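Local coordinates for SusD-like carbohydrate binding protein BF1063 (Bacteroides fragilis NCTC 9343, PDB 3I4G) that probably binds carbohydrate at the bacterial cell surface as a SusD-family protein of the outer membrane, its glycan not established, at residues M55-L59 and S60-F64; N235-E238 and L239-S243; M361-Y365 and F366-T370. All coordinates share one frame; numbering follows the deposited sequence.

Contact 1: residues M55-L59 and S60-F64; sequences MMEHL and SDNAF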
HETATM    1  N   MSE A  55       3.447  -2.714   4.918  1.00  8.85           N
HETATM    2  CA  MSE A  55       2.998  -3.290   6.175  1.00  9.92           C
HETATM    3  C   MSE A  55       1.733  -2.683   6.725  1.00 10.29           C
HETATM    4  O   MSE A  55       1.195  -3.256   7.683  1.00 10.43           O
HETATM    5  CB  MSE A  55       4.116  -3.255   7.203  1.00  9.95           C
HETATM    6  CG  MSE A  55       5.300  -4.112   6.782  1.00  9.16           C
HETATM    7 SE   MSE A  55       6.710  -4.166   8.100  0.75 10.56          SE
HETATM    8  CE  MSE A  55       7.724  -5.563   7.377  1.00 16.28           C
HETATM    9  N   MSE A  56       1.187  -1.627   6.123  1.00 10.57           N
HETATM   10  CA  MSE A  56      -0.158  -1.225   6.485  1.00  9.48           C
HETATM   11  C   MSE A  56      -1.133  -2.350   6.189  1.00  9.64           C
HETATM   12  O   MSE A  56      -2.245  -2.332   6.701  1.00 10.42           O
HETATM   13  CB  MSE A  56      -0.639   0.040   5.762  1.00 14.27           C
HETATM   14  CG  MSE A  56      -0.018   1.275   6.252  1.00 13.22           C
HETATM   15 SE   MSE A  56      -1.021   2.849   5.697  0.75  9.15          SE
HETATM   16  CE  MSE A  56      -1.662   3.531   7.400  1.00 10.30           C
ATOM     17  N   GLU A  57      -0.768  -3.334   5.372  1.00  9.15           N
ATOM     18  CA  GLU A  57      -1.678  -4.449   5.157  1.00  8.88           C
ATOM     19  C   GLU A  57      -1.956  -5.182   6.471  1.00  9.71           C
ATOM     20  O   GLU A  57      -3.001  -5.823   6.610  1.00  8.97           O
ATOM     21  CB  GLU A  57      -1.124  -5.424   4.102  1.00 10.23           C
ATOM     22  CG  GLU A  57      -2.165  -5.966   3.187  1.00 11.61           C
ATOM     23  CD  GLU A  57      -2.562  -5.046   2.067  1.00 10.79           C
ATOM     24  OE1 GLU A  57      -2.328  -3.831   2.113  1.00 13.20           O
ATOM     25  OE2 GLU A  57      -3.187  -5.531   1.146  1.00 11.86           O
ATOM     26  N   HIS A  58      -1.043  -5.093   7.419  1.00  8.66           N
ATOM     27  CA  HIS A  58      -1.253  -5.669   8.753  1.00  9.08           C
ATOM     28  C   HIS A  58      -2.401  -5.067   9.530  1.00  6.82           C
ATOM     29  O   HIS A  58      -2.852  -5.661  10.524  1.00  8.82           O
ATOM     30  CB  HIS A  58       0.008  -5.532   9.639  1.00  8.71           C
ATOM     31  CG  HIS A  58       1.231  -6.141   9.057  1.00  9.10           C
ATOM     32  ND1 HIS A  58       2.470  -6.016   9.648  1.00  9.85           N
ATOM     33  CD2 HIS A  58       1.425  -6.801   7.892  1.00 10.30           C
ATOM     34  CE1 HIS A  58       3.367  -6.639   8.894  1.00 11.84           C
ATOM     35  NE2 HIS A  58       2.765  -7.104   7.813  1.00 12.57           N
ATOM     36  N   LEU A  59      -2.867  -3.896   9.101  1.00  8.94           N
ATOM     37  CA  LEU A  59      -3.971  -3.205   9.728  1.00  9.67           C
ATOM     38  C   LEU A  59      -5.292  -3.555   9.084  1.00  9.36           C
ATOM     39  O   LEU A  59      -6.329  -3.032   9.486  1.00  9.21           O
ATOM     40  CB  LEU A  59      -3.749  -1.694   9.577  1.00  8.60           C
ATOM     41  CG  LEU A  59      -2.402  -1.164  10.059  1.00 11.71           C
ATOM     42  CD1 LEU A  59      -2.364   0.383   9.922  1.00 12.73           C
ATOM     43  CD2 LEU A  59      -2.058  -1.606  11.497  1.00 12.85           C
ATOM     44  N   SER A  60      -5.258  -4.384   8.050  1.00  9.38           N
ATOM     45  CA  SER A  60      -6.413  -4.714   7.244  1.00  8.65           C
ATOM     46  C   SER A  60      -6.824  -6.171   7.420  1.00  7.54           C
ATOM     47  O   SER A  60      -6.143  -6.946   8.082  1.00  9.65           O
ATOM     48  CB  SER A  60      -6.120  -4.473   5.753  1.00  8.93           C
ATOM     49  OG  SER A  60      -5.333  -5.485   5.184  1.00  9.00           O
ATOM     50  N   ASP A  61      -7.929  -6.511   6.778  1.00  7.59           N
ATOM     51  CA  ASP A  61      -8.438  -7.868   6.709  1.00  8.80           C
ATOM     52  C   ASP A  61      -7.564  -8.825   5.874  1.00  8.55           C
ATOM     53  O   ASP A  61      -7.824 -10.015   5.883  1.00  9.19           O
ATOM     54  CB  ASP A  61      -9.920  -7.889   6.247  1.00  8.89           C
ATOM     55  CG  ASP A  61     -10.193  -7.123   4.974  1.00  8.41           C
ATOM     56  OD1 ASP A  61      -9.369  -6.263   4.560  1.00  9.57           O
ATOM     57  OD2 ASP A  61     -11.281  -7.317   4.402  1.00  9.71           O
ATOM     58  N   ASN A  62      -6.554  -8.309   5.202  1.00  8.35           N
ATOM     59  CA  ASN A  62      -5.667  -9.119   4.389  1.00  8.39           C
ATOM     60  C   ASN A  62      -4.521  -9.772   5.120  1.00  8.09           C
ATOM     61  O   ASN A  62      -3.960 -10.753   4.605  1.00  9.21           O
ATOM     62  CB  ASN A  62      -5.041  -8.274   3.250  1.00  8.11           C
ATOM     63  CG  ASN A  62      -5.972  -7.974   2.102  1.00  7.71           C
ATOM     64  OD1 ASN A  62      -7.060  -8.531   2.000  1.00  8.86           O
ATOM     65  ND2 ASN A  62      -5.499  -7.142   1.186  1.00  9.31           N
ATOM     66  N   ALA A  63      -4.120  -9.267   6.289  1.00  7.84           N
ATOM     67  CA  ALA A  63      -2.861  -9.714   6.862  1.00  7.46           C
ATOM     68  C   ALA A  63      -2.803  -9.427   8.346  1.00  9.17           C
ATOM     69  O   ALA A  63      -3.724  -8.858   8.924  1.00 10.52           O
ATOM     70  CB  ALA A  63      -1.685  -9.072   6.124  1.00  9.16           C
ATOM     71  N   PHE A  64      -1.709  -9.854   8.940  1.00  9.51           N
ATOM     72  CA  PHE A  64      -1.471  -9.781  10.376  1.00  9.50           C
ATOM     73  C   PHE A  64      -0.005  -9.471  10.605  1.00 10.04           C
ATOM     74  O   PHE A  64       0.858  -9.837   9.818  1.00 10.69           O
ATOM     75  CB  PHE A  64      -1.853 -11.111  10.994  1.00  8.92           C
ATOM     76  CG  PHE A  64      -1.695 -11.202  12.501  1.00  8.90           C
ATOM     77  CD1 PHE A  64      -2.617 -10.571  13.315  1.00  9.06           C
ATOM     78  CD2 PHE A  64      -0.747 -12.006  13.091  1.00  9.28           C
ATOM     79  CE1 PHE A  64      -2.538 -10.665  14.722  1.00  9.94           C
ATOM     80  CE2 PHE A  64      -0.673 -12.118  14.468  1.00  9.84           C
ATOM     81  CZ  PHE A  64      -1.573 -11.446  15.291  1.00 10.02           C
TER
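Ser60 folds back on Glu57 where a 3-10 segment, 55-59, gives way to a type I beta turn, Ser60 to Ala63, that leads into strand 63-65, the antiparallel partner of strand 281-283. The Ser60 hydroxyl closes an ST turn over the start of this beta turn. Its first torsion tucks OG into the gap flanked by its own N and C, and there it accepts from the amide N of Asn62 at 3.1 Å. The same OG donates to Glu57 O at 2.8 Å. Glu57 O takes a second bond, from Ser60 N at 3.0 Å. The hydroxyl arrives tilted 17° from the carbonyl plane, whereas the amide comes from well above it, so one backbone oxygen from the middle of the 3-10 segment is gripped by a single residue through two different groups. The Ala63 methyl packs against the same carbonyl.

The Glu57 side chain bends at chi2 (80°), which swings the carboxylate round to Asn62. Asn62 ND2 lies 2.8 Å from Glu57 OE2, reaching it from above the carboxylate plane while keeping the oxygen close to its own amide plane; the two planes are 44° apart. Behind the polar ends, nearer the backbone, Glu57 CG rests on Asn62 CB at 3.7 Å. Both groups have further partners: Met450 N also donates to Glu57 OE2, and Arg445 NE to Asn62 OD1, which together hold the buried carboxylate and amide in place. On another side of the turn the His58 imidazole is directed by its ND1 bond to Asp65 OD2. Backbone oxygens lie over both faces of this ring, each toward the rim: Met55 O on one, Phe64 O on the other, 3.6 Å from His58 CD2.

Contact 2: residues N235-E238 and L239-S243; sequences NYQE and LFYPS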
ATOM      1  N   ASN A 235       3.338  -9.508 -17.412  1.00  8.54           N
ATOM      2  CA  ASN A 235       3.745 -10.244 -16.231  1.00  9.04           C
ATOM      3  C   ASN A 235       3.443  -9.518 -14.915  1.00  8.96           C
ATOM      4  O   ASN A 235       3.951  -8.427 -14.681  1.00 10.10           O
ATOM      5  CB  ASN A 235       5.234 -10.608 -16.321  1.00  9.09           C
ATOM      6  CG  ASN A 235       5.604 -11.667 -15.306  1.00  9.98           C
ATOM      7  OD1 ASN A 235       5.743 -11.419 -14.123  1.00  8.45           O
ATOM      8  ND2 ASN A 235       5.700 -12.910 -15.777  1.00 16.42           N
ATOM      9  N   TYR A 236       2.630 -10.139 -14.073  1.00  8.63           N
ATOM     10  CA  TYR A 236       2.221  -9.562 -12.794  1.00  7.57           C
ATOM     11  C   TYR A 236       3.372  -9.540 -11.801  1.00  8.15           C
ATOM     12  O   TYR A 236       3.641  -8.508 -11.202  1.00  8.84           O
ATOM     13  CB  TYR A 236       1.070 -10.378 -12.212  1.00  7.87           C
ATOM     14  CG  TYR A 236       0.425  -9.889 -10.929  1.00  7.96           C
ATOM     15  CD1 TYR A 236      -0.601  -8.994 -10.959  1.00  9.29           C
ATOM     16  CD2 TYR A 236       0.786 -10.438  -9.703  1.00  7.84           C
ATOM     17  CE1 TYR A 236      -1.247  -8.602  -9.811  1.00  8.35           C
ATOM     18  CE2 TYR A 236       0.159 -10.074  -8.532  1.00  7.80           C
ATOM     19  CZ  TYR A 236      -0.861  -9.143  -8.592  1.00  7.82           C
ATOM     20  OH  TYR A 236      -1.503  -8.770  -7.422  1.00  8.67           O
ATOM     21  N   GLN A 237       4.039 -10.673 -11.616  1.00  7.99           N
ATOM     22  CA  GLN A 237       5.127 -10.766 -10.620  1.00  9.27           C
ATOM     23  C   GLN A 237       6.226  -9.742 -10.834  1.00  8.75           C
ATOM     24  O   GLN A 237       6.761  -9.165  -9.876  1.00  8.86           O
ATOM     25  CB  GLN A 237       5.745 -12.164 -10.605  1.00  8.85           C
ATOM     26  CG  GLN A 237       4.819 -13.253 -10.125  1.00  8.87           C
ATOM     27  CD  GLN A 237       5.520 -14.566 -10.054  1.00 11.30           C
ATOM     28  OE1 GLN A 237       5.675 -15.248 -11.085  1.00 11.97           O
ATOM     29  NE2 GLN A 237       5.890 -14.986  -8.851  1.00 11.42           N
ATOM     30  N   GLU A 238       6.552  -9.507 -12.100  1.00  7.67           N
ATOM     31  CA  GLU A 238       7.655  -8.635 -12.475  1.00  8.99           C
ATOM     32  C   GLU A 238       7.398  -7.176 -12.221  1.00  7.93           C
ATOM     33  O   GLU A 238       8.340  -6.391 -12.219  1.00  8.60           O
ATOM     34  CB  GLU A 238       8.057  -8.885 -13.963  1.00  8.46           C
ATOM     35  CG  GLU A 238       8.849 -10.195 -14.077  1.00  9.88           C
ATOM     36  CD  GLU A 238       9.179 -10.604 -15.494  1.00 12.41           C
ATOM     37  OE1 GLU A 238       8.813  -9.905 -16.436  1.00 12.75           O
ATOM     38  OE2 GLU A 238       9.843 -11.668 -15.649  1.00 18.02           O
ATOM     39  N   LEU A 239       6.159  -6.802 -11.948  1.00  7.65           N
ATOM     40  CA  LEU A 239       5.858  -5.442 -11.497  1.00  7.72           C
ATOM     41  C   LEU A 239       6.535  -5.099 -10.191  1.00  9.68           C
ATOM     42  O   LEU A 239       6.740  -3.920  -9.922  1.00  8.73           O
ATOM     43  CB  LEU A 239       4.356  -5.279 -11.286  1.00  9.14           C
ATOM     44  CG  LEU A 239       3.476  -5.378 -12.524  1.00  8.13           C
ATOM     45  CD1 LEU A 239       2.011  -5.465 -12.092  1.00  8.36           C
ATOM     46  CD2 LEU A 239       3.744  -4.206 -13.480  1.00 10.26           C
ATOM     47  N   PHE A 240       6.894  -6.114  -9.411  1.00  8.12           N
ATOM     48  CA  PHE A 240       7.341  -5.915  -8.036  1.00  7.93           C
ATOM     49  C   PHE A 240       8.758  -6.314  -7.819  1.00  8.77           C
ATOM     50  O   PHE A 240       9.187  -6.460  -6.664  1.00  8.24           O
ATOM     51  CB  PHE A 240       6.393  -6.682  -7.097  1.00  8.27           C
ATOM     52  CG  PHE A 240       4.931  -6.438  -7.423  1.00  7.26           C
ATOM     53  CD1 PHE A 240       4.307  -5.283  -7.027  1.00  8.35           C
ATOM     54  CD2 PHE A 240       4.195  -7.369  -8.111  1.00  8.19           C
ATOM     55  CE1 PHE A 240       3.011  -5.035  -7.337  1.00  7.60           C
ATOM     56  CE2 PHE A 240       2.849  -7.141  -8.411  1.00  8.43           C
ATOM     57  CZ  PHE A 240       2.258  -5.959  -8.027  1.00  7.91           C
ATOM     58  N   TYR A 241       9.526  -6.464  -8.900  1.00  8.62           N
ATOM     59  CA  TYR A 241      10.915  -6.925  -8.833  1.00  8.97           C
ATOM     60  C   TYR A 241      11.877  -5.818  -9.244  1.00  8.84           C
ATOM     61  O   TYR A 241      11.550  -5.038 -10.138  1.00  9.05           O
ATOM     62  CB  TYR A 241      11.153  -8.112  -9.753  1.00  9.65           C
ATOM     63  CG  TYR A 241      10.426  -9.388  -9.489  1.00  9.65           C
ATOM     64  CD1 TYR A 241       9.838  -9.705  -8.269  1.00  8.61           C
ATOM     65  CD2 TYR A 241      10.403 -10.342 -10.486  1.00  9.83           C
ATOM     66  CE1 TYR A 241       9.206 -10.941  -8.072  1.00  9.55           C
ATOM     67  CE2 TYR A 241       9.817 -11.551 -10.305  1.00  9.56           C
ATOM     68  CZ  TYR A 241       9.231 -11.848  -9.089  1.00 10.56           C
ATOM     69  OH  TYR A 241       8.649 -13.101  -8.929  1.00 11.17           O
ATOM     70  N   PRO A 242      13.048  -5.744  -8.625  1.00  8.56           N
ATOM     71  CA  PRO A 242      13.983  -4.700  -9.013  1.00  9.87           C
ATOM     72  C   PRO A 242      14.473  -4.775 -10.475  1.00 11.20           C
ATOM     73  O   PRO A 242      14.664  -3.721 -11.104  1.00 11.98           O
ATOM     74  CB  PRO A 242      15.148  -4.879  -8.015  1.00 14.06           C
ATOM     75  CG  PRO A 242      14.964  -6.109  -7.329  1.00 11.18           C
ATOM     76  CD  PRO A 242      13.516  -6.492  -7.454  1.00 10.25           C
ATOM     77  N   SER A 243      14.621  -5.977 -11.020  0.50 10.92           N
ATOM     78  CA  SER A 243      15.199  -6.116 -12.358  0.50 12.07           C
ATOM     79  C   SER A 243      14.259  -5.712 -13.482  0.50 12.80           C
ATOM     80  O   SER A 243      14.711  -5.445 -14.593  0.50 15.10           O
ATOM     81  CB  SER A 243      15.652  -7.565 -12.610  0.50 12.73           C
ATOM     82  OG  SER A 243      16.699  -7.966 -11.734  0.50 11.92           O
TER
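Phe240 turns the edge of its ring toward the face of Tyr236 in a T-shaped stack, centroids 5.5 Å apart and planes at 67°, across a short 3-10 turn. Between the rings, the nearest atoms are Tyr236 CE2 and Phe240 CE2, 4.0 Å apart. The turn opens with an Asx motif: Asn235 OD1 accepts from Glu238 N at 2.9 Å, satisfying the amide of Glu238 at the start of the turn. Next, Leu239 N donates to Tyr236 O and Phe240 N to Gln237 O, both at 3.1 Å and both from above the carbonyl planes. Gln237 O also lies 3.4 Å over the centre of the Tyr241 ring, a position the ring reaches with CG anti to its own carbonyl carbon (chi1 -64°). The Gln237 side chain runs alongside that ring, with CB 3.5 Å from Tyr241 OH, while Glu238 CG packs obliquely on Tyr241 CD2.

Other polar groups find partners outside the turn. Tyr236 N is bonded to Ser422 OG and Tyr236 OH to Glu447 O, while Glu238 O accepts from Thr244 OG1 and Leu239 O from Asn251 ND2. The turn lies in the loop between helix 214-227 and strand 251-252, with Tyr236 and Gln237 against helix 317-322 and Leu239 and Phe240 against strand 380-386.

Contact 3: residues M361-Y365 and F366-T370; sequences MMRKY and FEEST. With EDO (1,2-ethanediol), chain C.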
HETATM    1  N   MSE A 361       2.830 -16.597   3.982  1.00  7.35           N
HETATM    2  CA  MSE A 361       3.888 -15.628   3.809  1.00  7.34           C
HETATM    3  C   MSE A 361       3.641 -14.837   2.541  1.00  8.20           C
HETATM    4  O   MSE A 361       2.871 -15.265   1.674  1.00  7.88           O
HETATM    5  CB  MSE A 361       5.234 -16.320   3.749  1.00  7.88           C
HETATM    6  CG  MSE A 361       5.648 -17.019   5.028  1.00  8.07           C
HETATM    7 SE   MSE A 361       6.050 -15.681   6.462  0.75 10.27          SE
HETATM    8  CE  MSE A 361       7.637 -15.126   5.856  1.00 12.24           C
HETATM    9  N   MSE A 362       4.305 -13.686   2.418  1.00  7.98           N
HETATM   10  CA  MSE A 362       4.193 -12.872   1.208  1.00  8.28           C
HETATM   11  C   MSE A 362       5.253 -13.251   0.190  1.00  8.12           C
HETATM   12  O   MSE A 362       6.437 -13.214   0.460  1.00  8.82           O
HETATM   13  CB  MSE A 362       4.332 -11.371   1.546  1.00  9.52           C
HETATM   14  CG  MSE A 362       4.241 -10.460   0.329  1.00  9.27           C
HETATM   15 SE   MSE A 362       4.259  -8.579   0.848  0.75  7.38          SE
HETATM   16  CE  MSE A 362       6.068  -8.492   1.258  1.00 10.16           C
ATOM     17  N   ARG A 363       4.808 -13.585  -1.014  1.00  7.57           N
ATOM     18  CA  ARG A 363       5.693 -13.856  -2.166  1.00  8.56           C
ATOM     19  C   ARG A 363       5.983 -12.571  -2.946  1.00  8.19           C
ATOM     20  O   ARG A 363       7.076 -12.407  -3.509  1.00  8.63           O
ATOM     21  CB  ARG A 363       5.062 -14.900  -3.102  1.00  8.20           C
ATOM     22  CG  ARG A 363       6.041 -15.449  -4.119  1.00  9.34           C
ATOM     23  CD  ARG A 363       5.422 -16.352  -5.151  1.00  8.14           C
ATOM     24  NE  ARG A 363       4.950 -17.644  -4.655  1.00  8.90           N
ATOM     25  CZ  ARG A 363       5.702 -18.738  -4.563  1.00  8.71           C
ATOM     26  NH1 ARG A 363       7.004 -18.699  -4.803  1.00  8.01           N
ATOM     27  NH2 ARG A 363       5.163 -19.874  -4.159  1.00  9.21           N
ATOM     28  N   LYS A 364       5.010 -11.674  -3.025  1.00  8.17           N
ATOM     29  CA  LYS A 364       5.144 -10.412  -3.759  1.00  6.96           C
ATOM     30  C   LYS A 364       6.368  -9.657  -3.264  1.00  9.11           C
ATOM     31  O   LYS A 364       6.661  -9.673  -2.075  1.00  8.95           O
ATOM     32  CB  LYS A 364       3.896  -9.574  -3.604  1.00  8.48           C
ATOM     33  CG  LYS A 364       3.836  -8.331  -4.482  1.00  8.23           C
ATOM     34  CD  LYS A 364       2.468  -7.653  -4.458  1.00  8.28           C
ATOM     35  CE  LYS A 364       1.430  -8.367  -5.367  1.00  9.60           C
ATOM     36  NZ  LYS A 364       0.080  -7.722  -5.361  1.00  7.84           N
ATOM     37  N   TYR A 365       7.063  -9.011  -4.225  1.00  8.52           N
ATOM     38  CA  TYR A 365       8.243  -8.148  -4.046  1.00  8.19           C
ATOM     39  C   TYR A 365       9.580  -8.886  -3.978  1.00  8.54           C
ATOM     40  O   TYR A 365      10.618  -8.240  -3.917  1.00 10.15           O
ATOM     41  CB  TYR A 365       8.094  -7.245  -2.810  1.00  8.71           C
ATOM     42  CG  TYR A 365       6.923  -6.314  -2.808  1.00  7.78           C
ATOM     43  CD1 TYR A 365       6.861  -5.205  -3.651  1.00  7.38           C
ATOM     44  CD2 TYR A 365       5.856  -6.519  -1.936  1.00  8.62           C
ATOM     45  CE1 TYR A 365       5.771  -4.356  -3.650  1.00  8.79           C
ATOM     46  CE2 TYR A 365       4.757  -5.684  -1.950  1.00  8.91           C
ATOM     47  CZ  TYR A 365       4.721  -4.594  -2.783  1.00  8.34           C
ATOM     48  OH  TYR A 365       3.658  -3.755  -2.740  1.00  9.02           O
ATOM     49  N   PHE A 366       9.552 -10.214  -4.035  1.00  9.25           N
ATOM     50  CA  PHE A 366      10.787 -11.025  -3.934  1.00  8.67           C
ATOM     51  C   PHE A 366      11.123 -11.707  -5.240  1.00 11.34           C
ATOM     52  O   PHE A 366      10.439 -12.621  -5.663  1.00  9.94           O
ATOM     53  CB  PHE A 366      10.672 -12.029  -2.769  1.00  9.82           C
ATOM     54  CG  PHE A 366      10.399 -11.357  -1.438  1.00 10.06           C
ATOM     55  CD1 PHE A 366      11.271 -10.395  -0.927  1.00 13.35           C
ATOM     56  CD2 PHE A 366       9.284 -11.630  -0.720  1.00 10.66           C
ATOM     57  CE1 PHE A 366      10.996  -9.740   0.252  1.00 14.37           C
ATOM     58  CE2 PHE A 366       9.021 -10.968   0.468  1.00 13.76           C
ATOM     59  CZ  PHE A 366       9.872 -10.038   0.960  1.00 13.90           C
ATOM     60  N   GLU A 367      12.179 -11.202  -5.889  1.00 10.00           N
ATOM     61  CA  GLU A 367      12.671 -11.726  -7.167  1.00 11.76           C
ATOM     62  C   GLU A 367      13.460 -12.978  -6.866  1.00 14.21           C
ATOM     63  O   GLU A 367      14.691 -12.922  -6.734  1.00 16.39           O
ATOM     64  CB  GLU A 367      13.482 -10.621  -7.855  1.00 11.74           C
ATOM     65  CG  GLU A 367      14.003 -10.974  -9.242  1.00 14.07           C
ATOM     66  CD  GLU A 367      14.765  -9.821  -9.897  1.00 19.21           C
ATOM     67  OE1 GLU A 367      14.442  -8.637  -9.724  1.00 14.06           O
ATOM     68  OE2 GLU A 367      15.727 -10.109 -10.630  1.00 22.59           O
ATOM     69  N   GLU A 368      12.785 -14.126  -6.882  1.00 10.78           N
ATOM     70  CA  GLU A 368      13.310 -15.374  -6.337  1.00 11.43           C
ATOM     71  C   GLU A 368      14.490 -15.973  -7.059  1.00 15.03           C
ATOM     72  O   GLU A 368      15.270 -16.655  -6.432  1.00 18.09           O
ATOM     73  CB  GLU A 368      12.198 -16.439  -6.304  1.00 13.80           C
ATOM     74  CG  GLU A 368      11.030 -16.048  -5.413  1.00 11.05           C
ATOM     75  CD  GLU A 368       9.890 -17.030  -5.575  1.00 11.28           C
ATOM     76  OE1 GLU A 368      10.109 -18.227  -5.376  1.00 10.03           O
ATOM     77  OE2 GLU A 368       8.738 -16.585  -5.884  1.00 10.24           O
ATOM     78  N   SER A 369      14.649 -15.745  -8.345  0.70 15.43           N
ATOM     79  CA  SER A 369      15.773 -16.367  -9.044  0.70 18.00           C
ATOM     80  C   SER A 369      17.067 -15.572  -8.928  0.70 15.50           C
ATOM     81  O   SER A 369      18.134 -16.104  -9.240  0.70 17.29           O
ATOM     82  CB  SER A 369      15.425 -16.569 -10.509  0.70 21.40           C
ATOM     83  OG  SER A 369      15.161 -15.331 -11.135  0.70 28.10           O
ATOM     84  N   THR A 370      16.991 -14.343  -8.421  1.00 12.90           N
ATOM     85  CA  THR A 370      18.175 -13.483  -8.351  1.00 13.70           C
ATOM     86  C   THR A 370      18.723 -13.438  -6.923  1.00 13.75           C
ATOM     87  O   THR A 370      17.983 -13.118  -5.990  1.00 14.46           O
ATOM     88  CB  THR A 370      17.808 -12.086  -8.830  1.00 13.29           C
ATOM     89  OG1 THR A 370      17.241 -12.165 -10.138  1.00 17.58           O
ATOM     90  CG2 THR A 370      19.026 -11.203  -8.897  1.00 16.38           C
TER
HETATM   91  C1  EDO C   2      14.627  -8.046  -2.797  1.00 20.03           C
HETATM   92  O1  EDO C   2      14.111  -6.755  -2.401  1.00 19.09           O
HETATM   93  C2  EDO C   2      14.084  -8.275  -4.201  1.00 18.13           C
HETATM   94  O2  EDO C   2      14.049  -9.666  -4.443  1.00 19.77           O
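Phe366 folds its ring back against the carbonyls of the type II beta turn Arg363 to Phe366, which leads out of strand 360-362. CG beside the backbone N (chi1 -57°) gives the side chain this course. Its CB lies 3.7 Å from Arg363 O, the acceptor of a weak bond from Phe366 N. CG and CD1 graze the peptide carbonyl of Tyr365. On the other branch Phe366 CD2 is 3.5 Å from both Met362 O and Lys364 O, and CE2 carries on to Met362 O at 3.4 Å, which meets the ring at its edge and in its plane. At the far end CE2 is 3.9 Å from Met362 CE, the methyl of a selenomethionine, and CZ is the next atom to touch that methyl; the two side chains cross at about a right angle.

A salt bridge ties the first residue of the turn to a residue past it. Arg363 NH1 donates to Glu368 OE2 at 2.9 Å on the syn side of the carboxylate, the oxygen lying close to the guanidinium plane. NH1 also donates to Ile329 O, and Glu368 OE1 is held by Met331 N. Glu367 N donates to O2 of a bound ethanediol at 2.8 Å, and Thr370 OG1 donates to Glu367 OE2 at the close of a type I turn.

Strand 360-362 pairs antiparallel with strand 323-325 just before the turn. Phe366 is covered by helix 266-270 and by Phe330 of strand 329-330, which also meets Arg363 and Glu368.

Contacts 2 and 3 form one continuous patch, their centres 9 Å apart. Ser243 OG and Glu367 OE2 (2.6 Å) and Tyr236 OH and Lys364 NZ (2.8 Å) are joined by probable hydrogen bonds, and Phe240 meets Tyr365 edge-to-face. Contact 1 stands apart, about 18 Å from contact 3 and 22 Å from contact 2 between centres, with nearest atoms about 7 Å and 9 Å away. All three nevertheless reach the region of residues 445-455, contact 3 through a salt bridge from Lys364 to Glu451. The ethanediol of contact 3, probably from the crystallisation liquor, has its nearest atom about 6 Å from the Tyr241 side chain of contact 2; whether it marks a carbohydrate site is not established.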